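PDB 3ERV: putative C39-like peptidase, which is of unknown function but probably acts as a papain-like cysteine peptidase of the C39 type. Local coordinates for residues D47-E51 with S103-V107; V52-A56 with K68-A72; M58-I64 with K118-N122; V145-A151 with N176-L182. The contacts are given in a common frame with arbitrary orientation. Residue numbers count along the deposited sequence, not the author numbering.

Contact 1 (D47-E51 with S103-V107)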
loop_
_atom_site.group_PDB
_atom_site.type_symbol
_atom_site.label_atom_id
_atom_site.label_comp_id
_atom_site.label_asym_id
_atom_site.label_seq_id
_atom_site.Cartn_x
_atom_site.Cartn_y
_atom_site.Cartn_z
ATOM N N ASP A 47 7.630 12.286 3.758
ATOM C CA ASP A 47 8.729 11.659 2.988
ATOM C C ASP A 47 8.489 10.173 2.871
ATOM O O ASP A 47 8.753 9.580 1.810
ATOM C CB ASP A 47 10.114 11.891 3.631
ATOM C CG ASP A 47 10.636 13.292 3.390
ATOM O OD1 ASP A 47 10.076 13.999 2.515
ATOM O OD2 ASP A 47 11.552 13.724 4.134
ATOM N N ARG A 48 7.931 9.573 3.934
ATOM C CA ARG A 48 7.619 8.162 3.861
ATOM C C ARG A 48 6.125 7.890 3.967
ATOM O O ARG A 48 5.704 6.973 4.680
ATOM C CB ARG A 48 8.367 7.347 4.922
ATOM C CG ARG A 48 9.870 7.282 4.689
ATOM C CD ARG A 48 10.613 6.359 5.674
ATOM N NE ARG A 48 12.076 6.559 5.582
ATOM C CZ ARG A 48 12.784 7.465 6.272
ATOM N NH1 ARG A 48 12.203 8.274 7.177
ATOM N NH2 ARG A 48 14.112 7.555 6.083
ATOM N N GLY A 49 5.326 8.670 3.254
ATOM C CA GLY A 49 3.889 8.516 3.355
ATOM C C GLY A 49 3.145 7.737 2.277
ATOM O O GLY A 49 1.944 7.915 2.147
ATOM N N CYS A 50 3.815 6.879 1.507
ATOM C CA CYS A 50 3.128 6.168 0.409
ATOM C C CYS A 50 1.961 5.281 0.900
ATOM O O CYS A 50 0.903 5.285 0.307
ATOM C CB CYS A 50 4.099 5.354 -0.470
ATOM S SG CYS A 50 4.978 3.982 0.367
ATOM N N GLU A 51 2.152 4.504 1.967
ATOM C CA GLU A 51 1.008 3.711 2.475
ATOM C C GLU A 51 -0.189 4.517 2.996
ATOM O O GLU A 51 -1.370 4.235 2.646
ATOM C CB GLU A 51 1.484 2.743 3.564
ATOM C CG GLU A 51 2.675 1.879 3.165
ATOM C CD GLU A 51 4.059 2.356 3.619
ATOM O OE1 GLU A 51 4.241 3.550 3.942
ATOM O OE2 GLU A 51 5.018 1.514 3.589
ATOM N N SER A 103 15.837 7.732 10.288
ATOM C CA SER A 103 15.592 6.371 9.774
ATOM C C SER A 103 14.122 6.010 9.732
ATOM O O SER A 103 13.383 6.365 10.642
ATOM C CB SER A 103 16.271 5.336 10.673
ATOM O OG SER A 103 17.636 5.647 10.776
ATOM N N GLY A 104 13.729 5.225 8.725
ATOM C CA GLY A 104 12.371 4.694 8.654
ATOM C C GLY A 104 12.226 3.749 7.494
ATOM O O GLY A 104 13.096 3.675 6.601
ATOM N N TYR A 105 11.139 2.994 7.474
ATOM C CA TYR A 105 10.932 2.084 6.393
ATOM C C TYR A 105 9.505 2.235 5.797
ATOM O O TYR A 105 9.312 2.937 4.796
ATOM C CB TYR A 105 11.224 0.648 6.888
ATOM C CG TYR A 105 10.896 -0.415 5.849
ATOM C CD1 TYR A 105 11.537 -0.412 4.600
ATOM C CD2 TYR A 105 9.964 -1.422 6.111
ATOM C CE1 TYR A 105 11.247 -1.372 3.636
ATOM C CE2 TYR A 105 9.656 -2.386 5.145
ATOM C CZ TYR A 105 10.342 -2.348 3.903
ATOM O OH TYR A 105 10.116 -3.279 2.919
ATOM N N GLY A 106 8.502 1.634 6.452
ATOM C CA GLY A 106 7.129 1.629 5.909
ATOM C C GLY A 106 6.315 0.760 6.840
ATOM O O GLY A 106 6.744 0.468 7.971
ATOM N N VAL A 107 5.162 0.318 6.367
ATOM C CA VAL A 107 4.244 -0.436 7.200
ATOM C C VAL A 107 3.591 -1.451 6.278
ATOM O O VAL A 107 3.384 -1.177 5.095
ATOM C CB VAL A 107 3.179 0.487 7.877
ATOM C CG1 VAL A 107 2.337 1.181 6.800
ATOM C CG2 VAL A 107 2.272 -0.331 8.795
HETATM O O HOH W 1 7.058 4.044 3.634
#
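In papain-like (clan CA) peptidases the nucleophilic cysteine starts the central helix, and Cys-50 fits that place: Gly-49 is the N-cap and the helix begins at Cys-50. The loop 103-107 runs alongside, its direction within 3° of that of 48-51. The polar part centres on Glu-51. Its OE2 accepts a hydrogen bond from the backbone N of Val-107 at 3.0 Å. Water 1 bridges the segments, lying 2.9 Å from Glu-51 OE1 and 2.8 Å from Tyr-105 O. Packing accounts for the rest. The Arg-48 guanidinium lies with one face over the backbone at Ser-103 and Gly-104, while its NH1 and NH2 bond to carbonyls outside the two segments, NH1 to Asn-96 and Thr-99, NH2 to Glu-102. Both glycines suit this close approach. A CB on Gly-104 would clash with Arg-48 NH1, and one on Gly-106 with Glu-51 OE2. Beside the Glu-51 hydrogen bond, Glu-51 CB rests 3.7 Å from Val-107 CG1.

Contact 2 (V52-A56 with K68-A72)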
loop_
_atom_site.group_PDB
_atom_site.type_symbol
_atom_site.label_atom_id
_atom_site.label_comp_id
_atom_site.label_asym_id
_atom_site.label_seq_id
_atom_site.Cartn_x
_atom_site.Cartn_y
_atom_site.Cartn_z
ATOM N N VAL A 52 0.077 5.505 3.842
ATOM C CA VAL A 52 -1.045 6.278 4.376
ATOM C C VAL A 52 -1.685 7.161 3.288
ATOM O O VAL A 52 -2.879 7.487 3.359
ATOM C CB VAL A 52 -0.697 7.120 5.646
ATOM C CG1 VAL A 52 -0.241 6.213 6.833
ATOM C CG2 VAL A 52 0.331 8.272 5.364
ATOM N N THR A 53 -0.890 7.575 2.311
ATOM C CA THR A 53 -1.422 8.431 1.242
ATOM C C THR A 53 -2.330 7.637 0.296
ATOM O O THR A 53 -3.381 8.157 -0.100
ATOM C CB THR A 53 -0.289 9.180 0.471
ATOM O OG1 THR A 53 0.474 9.964 1.400
ATOM C CG2 THR A 53 -0.872 10.127 -0.561
ATOM N N SER A 54 -1.922 6.398 -0.073
ATOM C CA SER A 54 -2.770 5.459 -0.838
ATOM C C SER A 54 -4.062 5.089 -0.080
ATOM O O SER A 54 -5.174 5.014 -0.648
ATOM C CB SER A 54 -2.004 4.154 -1.143
ATOM O OG SER A 54 -0.840 4.375 -1.982
ATOM N N LEU A 55 -3.889 4.836 1.209
ATOM C CA LEU A 55 -5.004 4.596 2.060
ATOM C C LEU A 55 -5.943 5.811 2.075
ATOM O O LEU A 55 -7.141 5.623 1.995
ATOM C CB LEU A 55 -4.567 4.202 3.490
ATOM C CG LEU A 55 -5.800 3.851 4.363
ATOM C CD1 LEU A 55 -6.550 2.600 3.822
ATOM C CD2 LEU A 55 -5.402 3.679 5.872
ATOM N N ALA A 56 -5.407 7.032 2.148
ATOM C CA ALA A 56 -6.247 8.219 2.101
ATOM C C ALA A 56 -7.126 8.327 0.831
ATOM O O ALA A 56 -8.352 8.502 0.906
ATOM C CB ALA A 56 -5.398 9.512 2.349
ATOM N N LYS A 68 -4.236 12.577 4.405
ATOM C CA LYS A 68 -3.030 11.829 4.661
ATOM C C LYS A 68 -2.324 12.190 5.986
ATOM O O LYS A 68 -1.656 11.333 6.552
ATOM C CB LYS A 68 -2.059 11.994 3.497
ATOM C CG LYS A 68 -1.325 13.347 3.483
ATOM C CD LYS A 68 -0.686 13.606 2.078
ATOM C CE LYS A 68 0.268 14.782 2.155
ATOM N NZ LYS A 68 0.499 15.440 0.851
ATOM N N MET A 69 -2.438 13.438 6.457
ATOM C CA MET A 69 -1.780 13.852 7.698
ATOM C C MET A 69 -2.439 13.217 8.926
ATOM O O MET A 69 -1.774 12.839 9.907
ATOM C CB MET A 69 -1.764 15.400 7.844
ATOM C CG MET A 69 -1.085 16.170 6.627
ATOM S SD MET A 69 0.619 15.615 6.422
ATOM C CE MET A 69 1.221 15.874 8.118
ATOM N N LYS A 70 -3.760 13.112 8.903
ATOM C CA LYS A 70 -4.439 12.464 10.021
ATOM C C LYS A 70 -4.070 10.980 10.050
ATOM O O LYS A 70 -3.811 10.400 11.092
ATOM C CB LYS A 70 -5.969 12.658 9.916
ATOM C CG LYS A 70 -6.743 12.034 11.085
ATOM C CD LYS A 70 -7.877 13.007 11.545
ATOM C CE LYS A 70 -8.781 12.450 12.660
ATOM N NZ LYS A 70 -9.591 11.273 12.212
ATOM N N LEU A 71 -4.013 10.360 8.881
ATOM C CA LEU A 71 -3.690 8.940 8.809
ATOM C C LEU A 71 -2.232 8.691 9.228
ATOM O O LEU A 71 -1.904 7.640 9.853
ATOM C CB LEU A 71 -3.938 8.383 7.387
ATOM C CG LEU A 71 -5.422 8.439 6.967
ATOM C CD1 LEU A 71 -5.548 7.890 5.557
ATOM C CD2 LEU A 71 -6.313 7.619 7.926
ATOM N N ALA A 72 -1.369 9.641 8.858
ATOM C CA ALA A 72 0.038 9.554 9.237
ATOM C C ALA A 72 0.219 9.629 10.762
ATOM O O ALA A 72 1.131 9.003 11.315
ATOM C CB ALA A 72 0.833 10.627 8.575
#
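Leu-71 is the main knob of this contact. Its side chain reaches from helix 68-72 into a shallow hollow on helix 52-56, floored by backbone and walled by Val-52, Leu-55 and Ala-56. Leu-71 CD1 sits 3.5 Å from Val-52 O and 3.5 Å from Ala-56 N, so it lies against one turn of helix. That carbonyl and that amide are already bonded to each other, Ala-56 N to Val-52 O at 2.8 Å. The methyl therefore meets a satisfied backbone. Ala-56 CB is 3.6 Å from Leu-71 CD1, and Leu-55 CG is 4.2 Å from it. The small Ala-56 lets the leucine come in close.

These are two successive helices of the chain, folded back on each other in the helical part of a papain-like fold. The short segments cross at 127°, with their axes 8.6 Å apart at the closest. Val-52 is the bump in the other direction. Its CG2 rests against Lys-68 O (3.8 Å) and Ala-72 CB (4.0 Å), and its CB is 3.9 Å from Leu-71 CB. Where the backbones come closest (Thr-53 CA to Lys-68 CA 5.1 Å), Thr-53 OG1 rests 3.9 Å from Lys-68 CB, while that hydroxyl bonds to Gly-49 O. Lys-68 gives the contact its aliphatic base, then leads its amine away to Gln-41 O and a salt bridge with Glu-45.

Contact 3 (M58-I64 with K118-N122)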
loop_
_atom_site.group_PDB
_atom_site.type_symbol
_atom_site.label_atom_id
_atom_site.label_comp_id
_atom_site.label_asym_id
_atom_site.label_seq_id
_atom_site.Cartn_x
_atom_site.Cartn_y
_atom_site.Cartn_z
ATOM N N MET A 58 -8.084 5.826 -1.063
ATOM C CA MET A 58 -9.074 4.743 -0.971
ATOM C C MET A 58 -10.226 5.139 -0.073
ATOM O O MET A 58 -11.413 5.009 -0.462
ATOM C CB MET A 58 -8.421 3.442 -0.427
ATOM C CG MET A 58 -9.263 2.074 -0.523
ATOM S SD MET A 58 -8.859 0.744 0.676
ATOM C CE MET A 58 -9.713 1.461 2.104
ATOM N N LEU A 59 -9.887 5.617 1.131
ATOM C CA LEU A 59 -10.912 6.061 2.105
ATOM C C LEU A 59 -11.815 7.204 1.581
ATOM O O LEU A 59 -13.040 7.157 1.754
ATOM C CB LEU A 59 -10.220 6.513 3.403
ATOM C CG LEU A 59 -9.671 5.323 4.246
ATOM C CD1 LEU A 59 -9.013 5.816 5.541
ATOM C CD2 LEU A 59 -10.814 4.352 4.557
ATOM N N GLN A 60 -11.210 8.238 0.991
ATOM C CA GLN A 60 -11.956 9.301 0.302
ATOM C C GLN A 60 -12.943 8.773 -0.733
ATOM O O GLN A 60 -14.125 9.162 -0.727
ATOM C CB GLN A 60 -11.000 10.309 -0.370
ATOM C CG GLN A 60 -10.302 11.132 0.636
ATOM C CD GLN A 60 -9.314 12.102 0.034
ATOM O OE1 GLN A 60 -9.235 12.254 -1.201
ATOM N NE2 GLN A 60 -8.540 12.784 0.911
ATOM N N TYR A 61 -12.472 7.916 -1.641
ATOM C CA TYR A 61 -13.373 7.340 -2.652
ATOM C C TYR A 61 -14.492 6.525 -2.005
ATOM O O TYR A 61 -15.601 6.489 -2.506
ATOM C CB TYR A 61 -12.611 6.390 -3.558
ATOM C CG TYR A 61 -13.293 6.048 -4.850
ATOM C CD1 TYR A 61 -13.608 7.047 -5.775
ATOM C CD2 TYR A 61 -13.590 4.717 -5.165
ATOM C CE1 TYR A 61 -14.173 6.713 -7.012
ATOM C CE2 TYR A 61 -14.190 4.370 -6.372
ATOM C CZ TYR A 61 -14.462 5.368 -7.288
ATOM O OH TYR A 61 -15.018 5.027 -8.470
ATOM N N ALA A 62 -14.187 5.860 -0.903
ATOM C CA ALA A 62 -15.220 5.140 -0.155
ATOM C C ALA A 62 -16.213 6.075 0.574
ATOM O O ALA A 62 -17.174 5.594 1.158
ATOM C CB ALA A 62 -14.576 4.167 0.820
ATOM N N GLY A 63 -15.991 7.397 0.550
ATOM C CA GLY A 63 -16.928 8.295 1.183
ATOM C C GLY A 63 -16.476 8.902 2.508
ATOM O O GLY A 63 -17.223 9.648 3.137
ATOM N N ILE A 64 -15.247 8.607 2.942
ATOM C CA ILE A 64 -14.775 9.121 4.234
ATOM C C ILE A 64 -14.058 10.465 4.049
ATOM O O ILE A 64 -13.212 10.590 3.142
ATOM C CB ILE A 64 -13.795 8.120 4.923
ATOM C CG1 ILE A 64 -14.411 6.709 4.977
ATOM C CG2 ILE A 64 -13.321 8.687 6.315
ATOM C CD1 ILE A 64 -15.708 6.627 5.803
ATOM N N LYS A 118 -10.646 1.549 11.380
ATOM C CA LYS A 118 -11.042 2.658 12.211
ATOM C C LYS A 118 -12.124 3.453 11.465
ATOM O O LYS A 118 -13.110 3.925 12.054
ATOM C CB LYS A 118 -9.850 3.576 12.522
ATOM C CG LYS A 118 -10.176 4.666 13.541
ATOM C CD LYS A 118 -9.106 5.779 13.660
ATOM C CE LYS A 118 -9.601 6.941 14.533
ATOM N NZ LYS A 118 -10.148 8.054 13.684
ATOM N N TYR A 119 -11.937 3.591 10.158
ATOM C CA TYR A 119 -12.806 4.451 9.369
ATOM C C TYR A 119 -13.927 3.672 8.651
ATOM O O TYR A 119 -14.961 4.245 8.338
ATOM C CB TYR A 119 -11.971 5.217 8.333
ATOM C CG TYR A 119 -11.151 6.268 8.962
ATOM C CD1 TYR A 119 -11.665 7.551 9.152
ATOM C CD2 TYR A 119 -9.870 5.986 9.442
ATOM C CE1 TYR A 119 -10.911 8.497 9.768
ATOM C CE2 TYR A 119 -9.123 6.940 10.052
ATOM C CZ TYR A 119 -9.642 8.176 10.205
ATOM O OH TYR A 119 -8.883 9.117 10.818
ATOM N N LEU A 120 -13.692 2.400 8.372
ATOM C CA LEU A 120 -14.687 1.535 7.730
ATOM C C LEU A 120 -14.847 0.208 8.530
ATOM O O LEU A 120 -14.505 -0.889 8.036
ATOM C CB LEU A 120 -14.256 1.233 6.294
ATOM C CG LEU A 120 -14.148 2.412 5.303
ATOM C CD1 LEU A 120 -13.475 1.914 3.996
ATOM C CD2 LEU A 120 -15.511 3.038 5.019
ATOM N N PRO A 121 -15.328 0.309 9.782
ATOM C CA PRO A 121 -15.332 -0.887 10.653
ATOM C C PRO A 121 -16.087 -2.057 10.063
ATOM O O PRO A 121 -15.727 -3.216 10.298
ATOM C CB PRO A 121 -15.994 -0.404 11.942
ATOM C CG PRO A 121 -16.651 0.924 11.601
ATOM C CD PRO A 121 -15.828 1.509 10.471
ATOM N N ASN A 122 -17.083 -1.773 9.239
ATOM C CA ASN A 122 -17.876 -2.860 8.685
ATOM C C ASN A 122 -17.670 -3.149 7.201
ATOM O O ASN A 122 -18.284 -4.082 6.671
ATOM C CB ASN A 122 -19.336 -2.560 8.996
ATOM C CG ASN A 122 -19.538 -2.400 10.490
ATOM O OD1 ASN A 122 -19.106 -3.275 11.256
ATOM N ND2 ASN A 122 -20.091 -1.257 10.921
#
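Both segments are places where a helix gives way to loop. Helix 50-61 closes in a Schellman motif: Ile-64 N bonds to Leu-59 O and Gly-63 N to Gln-60 O, each at 2.9 Å. Gly-63 takes a positive phi of 106°. At these backbone angles a side chain would collide with the Ala-62 carbonyl O, so glycine suits the position. The turn brings Ile-64 round to face 118-122, where a weakly bonded helical turn ends. The nearest CA atoms are those of Ile-64 and Tyr-119, 7.2 Å apart. No hydrogen bond links the two segments.

Leu-120 supplies the central side chain. Its CD1 meets Leu-59 CD2 at 3.7 Å, Ala-62 CB at 4.0 Å and Met-58 CE at 4.2 Å. Its CD2 lies 3.7 Å from Ile-64 CD1. This is plain apolar packing, joining the C-terminal end of the central helix of the papain-like fold to the end of helix 109-119. Tyr-223 of strand 220-223 also touches Met-58, Ala-62 and Leu-120. Next to Leu-120, the Tyr-119 ring borders Ile-64 and Leu-59. Its CD1 is 3.5 Å from Ile-64 CG2, and its CD2 4.0 Å from Leu-59 CD1. The Tyr-119 hydroxyl is hydrogen-bonded to Glu-74 and Lys-70.

Contact 4 (V145-A151 with N176-L182)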
loop_
_atom_site.group_PDB
_atom_site.type_symbol
_atom_site.label_atom_id
_atom_site.label_comp_id
_atom_site.label_asym_id
_atom_site.label_seq_id
_atom_site.Cartn_x
_atom_site.Cartn_y
_atom_site.Cartn_z
ATOM N N VAL A 145 -7.930 -0.865 -4.791
ATOM C CA VAL A 145 -7.220 -1.710 -3.837
ATOM C C VAL A 145 -5.850 -1.079 -3.516
ATOM O O VAL A 145 -5.092 -0.765 -4.420
ATOM C CB VAL A 145 -7.030 -3.142 -4.447
ATOM C CG1 VAL A 145 -6.339 -4.135 -3.443
ATOM C CG2 VAL A 145 -8.368 -3.656 -4.982
ATOM N N VAL A 146 -5.548 -0.895 -2.236
ATOM C CA VAL A 146 -4.251 -0.430 -1.837
ATOM C C VAL A 146 -3.282 -1.626 -1.838
ATOM O O VAL A 146 -3.577 -2.679 -1.248
ATOM C CB VAL A 146 -4.312 0.202 -0.450
ATOM C CG1 VAL A 146 -2.874 0.558 0.079
ATOM C CG2 VAL A 146 -5.262 1.402 -0.462
ATOM N N ILE A 147 -2.135 -1.480 -2.506
ATOM C CA ILE A 147 -1.211 -2.611 -2.595
ATOM C C ILE A 147 0.236 -2.282 -2.205
ATOM O O ILE A 147 0.749 -1.197 -2.492
ATOM C CB ILE A 147 -1.273 -3.305 -3.979
ATOM C CG1 ILE A 147 -0.668 -2.397 -5.033
ATOM C CG2 ILE A 147 -2.727 -3.759 -4.365
ATOM C CD1 ILE A 147 0.746 -2.800 -5.389
ATOM N N ILE A 148 0.899 -3.200 -1.528
ATOM C CA ILE A 148 2.315 -2.997 -1.249
ATOM C C ILE A 148 3.114 -3.701 -2.379
ATOM O O ILE A 148 2.819 -4.839 -2.701
ATOM C CB ILE A 148 2.728 -3.601 0.117
ATOM C CG1 ILE A 148 1.856 -3.065 1.260
ATOM C CG2 ILE A 148 4.239 -3.387 0.390
ATOM C CD1 ILE A 148 1.991 -1.626 1.506
ATOM N N THR A 149 4.098 -3.023 -2.967
ATOM C CA THR A 149 4.908 -3.607 -4.046
ATOM C C THR A 149 6.285 -3.000 -3.944
ATOM O O THR A 149 6.668 -2.572 -2.855
ATOM C CB THR A 149 4.317 -3.342 -5.449
ATOM O OG1 THR A 149 5.119 -4.004 -6.439
ATOM C CG2 THR A 149 4.287 -1.835 -5.779
ATOM N N ASN A 150 7.042 -2.952 -5.045
ATOM C CA ASN A 150 8.288 -2.162 -5.032
ATOM C C ASN A 150 8.244 -1.080 -6.112
ATOM O O ASN A 150 7.493 -1.193 -7.073
ATOM C CB ASN A 150 9.532 -3.048 -5.180
ATOM C CG ASN A 150 9.736 -3.508 -6.625
ATOM O OD1 ASN A 150 10.210 -2.753 -7.469
ATOM N ND2 ASN A 150 9.308 -4.701 -6.912
ATOM N N ALA A 151 9.050 -0.034 -5.947
ATOM C CA ALA A 151 8.961 1.147 -6.814
ATOM C C ALA A 151 9.123 0.887 -8.338
ATOM O O ALA A 151 8.666 1.715 -9.153
ATOM C CB ALA A 151 9.931 2.198 -6.341
ATOM N N ASN A 176 13.338 -0.364 -1.768
ATOM C CA ASN A 176 12.520 -0.117 -2.941
ATOM C C ASN A 176 11.014 -0.196 -2.575
ATOM O O ASN A 176 10.171 -0.002 -3.438
ATOM C CB ASN A 176 12.753 -1.323 -3.912
ATOM C CG ASN A 176 13.992 -1.184 -4.738
ATOM O OD1 ASN A 176 13.924 -0.693 -5.864
ATOM N ND2 ASN A 176 15.146 -1.626 -4.201
ATOM N N GLU A 177 10.693 -0.609 -1.343
ATOM C CA GLU A 177 9.276 -0.819 -0.950
ATOM C C GLU A 177 8.446 0.396 -1.328
ATOM O O GLU A 177 8.857 1.532 -1.096
ATOM C CB GLU A 177 9.125 -1.058 0.571
ATOM C CG GLU A 177 7.658 -1.338 1.042
ATOM C CD GLU A 177 6.920 -0.147 1.708
ATOM O OE1 GLU A 177 7.484 0.962 1.837
ATOM O OE2 GLU A 177 5.732 -0.324 2.091
ATOM N N HIS A 178 7.271 0.141 -1.876
ATOM C CA HIS A 178 6.381 1.182 -2.305
ATOM C C HIS A 178 4.897 0.783 -2.145
ATOM O O HIS A 178 4.539 -0.409 -1.983
ATOM C CB HIS A 178 6.709 1.571 -3.749
ATOM C CG HIS A 178 6.100 2.880 -4.182
ATOM N ND1 HIS A 178 6.024 3.985 -3.352
ATOM C CD2 HIS A 178 5.535 3.257 -5.355
ATOM C CE1 HIS A 178 5.448 4.985 -3.996
ATOM N NE2 HIS A 178 5.134 4.568 -5.212
ATOM N N CYS A 179 4.007 1.767 -2.190
ATOM C CA CYS A 179 2.588 1.453 -2.001
ATOM C C CYS A 179 1.781 2.347 -2.891
ATOM O O CYS A 179 2.005 3.543 -2.938
ATOM C CB CYS A 179 2.194 1.627 -0.526
ATOM S SG CYS A 179 0.448 1.344 -0.204
ATOM N N VAL A 180 0.837 1.755 -3.604
ATOM C CA VAL A 180 0.041 2.469 -4.609
ATOM C C VAL A 180 -1.414 1.961 -4.547
ATOM O O VAL A 180 -1.721 0.971 -3.883
ATOM C CB VAL A 180 0.633 2.323 -6.088
ATOM C CG1 VAL A 180 2.138 2.731 -6.172
ATOM C CG2 VAL A 180 0.420 0.930 -6.632
ATOM N N VAL A 181 -2.306 2.654 -5.237
ATOM C CA VAL A 181 -3.696 2.236 -5.354
ATOM C C VAL A 181 -3.898 1.674 -6.736
ATOM O O VAL A 181 -3.628 2.378 -7.724
ATOM C CB VAL A 181 -4.723 3.427 -5.149
ATOM C CG1 VAL A 181 -6.168 2.888 -5.113
ATOM C CG2 VAL A 181 -4.377 4.250 -3.864
ATOM N N LEU A 182 -4.364 0.428 -6.788
ATOM C CA LEU A 182 -4.803 -0.221 -8.021
ATOM C C LEU A 182 -6.186 0.272 -8.411
ATOM O O LEU A 182 -7.177 0.066 -7.683
ATOM C CB LEU A 182 -4.819 -1.747 -7.868
ATOM C CG LEU A 182 -5.352 -2.560 -9.074
ATOM C CD1 LEU A 182 -4.454 -2.422 -10.307
ATOM C CD2 LEU A 182 -5.529 -4.026 -8.719
#
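Apolar side chains make up the middle of this strand pair on both faces. On one face Val-146 CG1 lies 3.4 Å from Cys-179 SG, and Ile-148 CD1 lies 3.8 Å from the same sulphur. Helix 50-61 packs on this face, with Met-58 against Val-146 and Ser-54 against Val-181. On the opposite face Ile-147 CG1 meets Val-180 CG2 at 3.8 Å, and Val-145 CB faces Leu-182 CB at 4.3 Å. Thr-149 and His-178 continue this second face toward the polar end. Helices 132-140 and 206-215 lie here. The strands are antiparallel neighbours in the sheet that forms the beta part of a papain-like fold.

Three hydrogen-bonded pairs hold them together: Val-145 with Leu-182, Ile-147 with Val-180, and Thr-149 with His-178. Bonds within these pairs include Leu-182 N to Val-145 O at 2.7 Å and Thr-149 N to His-178 O at 2.8 Å. Non-hydrogen-bonded pairs alternate with them, and the segments cross at 143°.

Toward the polar end, Asn-150 and Glu-177 are paired but their side chains diverge. One last backbone bond runs from Ala-151 N to Asn-176 O, at 2.7 Å. His-178 CB packs 3.6 Å from Ala-151 N. The His-178 ring touches Cys-50, and its NE2 bonds to Asp-194, consistent with the catalytic triad of a cysteine peptidase.

Overall arrangement
Helix 50-61 ties contacts 1, 2 and 3 together, and one side of it packs on the strands of contact 4. The likely active site lies where contacts 1 and 4 meet, their centres about 12 Å apart. Contact 1 holds Cys-50 and contact 4 holds His-178. Cys-50 SG is 3.9 Å from His-178 ND1, and Glu-51 OE2 is 2.5 Å from Glu-177 OE2, close for two like charges. Contact 2 follows on the helix and touches contact 4 through Ser-54 O, 3.4 Å from Val-181 CG2. Contacts 2 and 3 share an apolar patch, with Leu-71 CD2 3.6 Å from Tyr-119 CE2. Contact 3 is remote, its centre about 21 Å from that of contact 1.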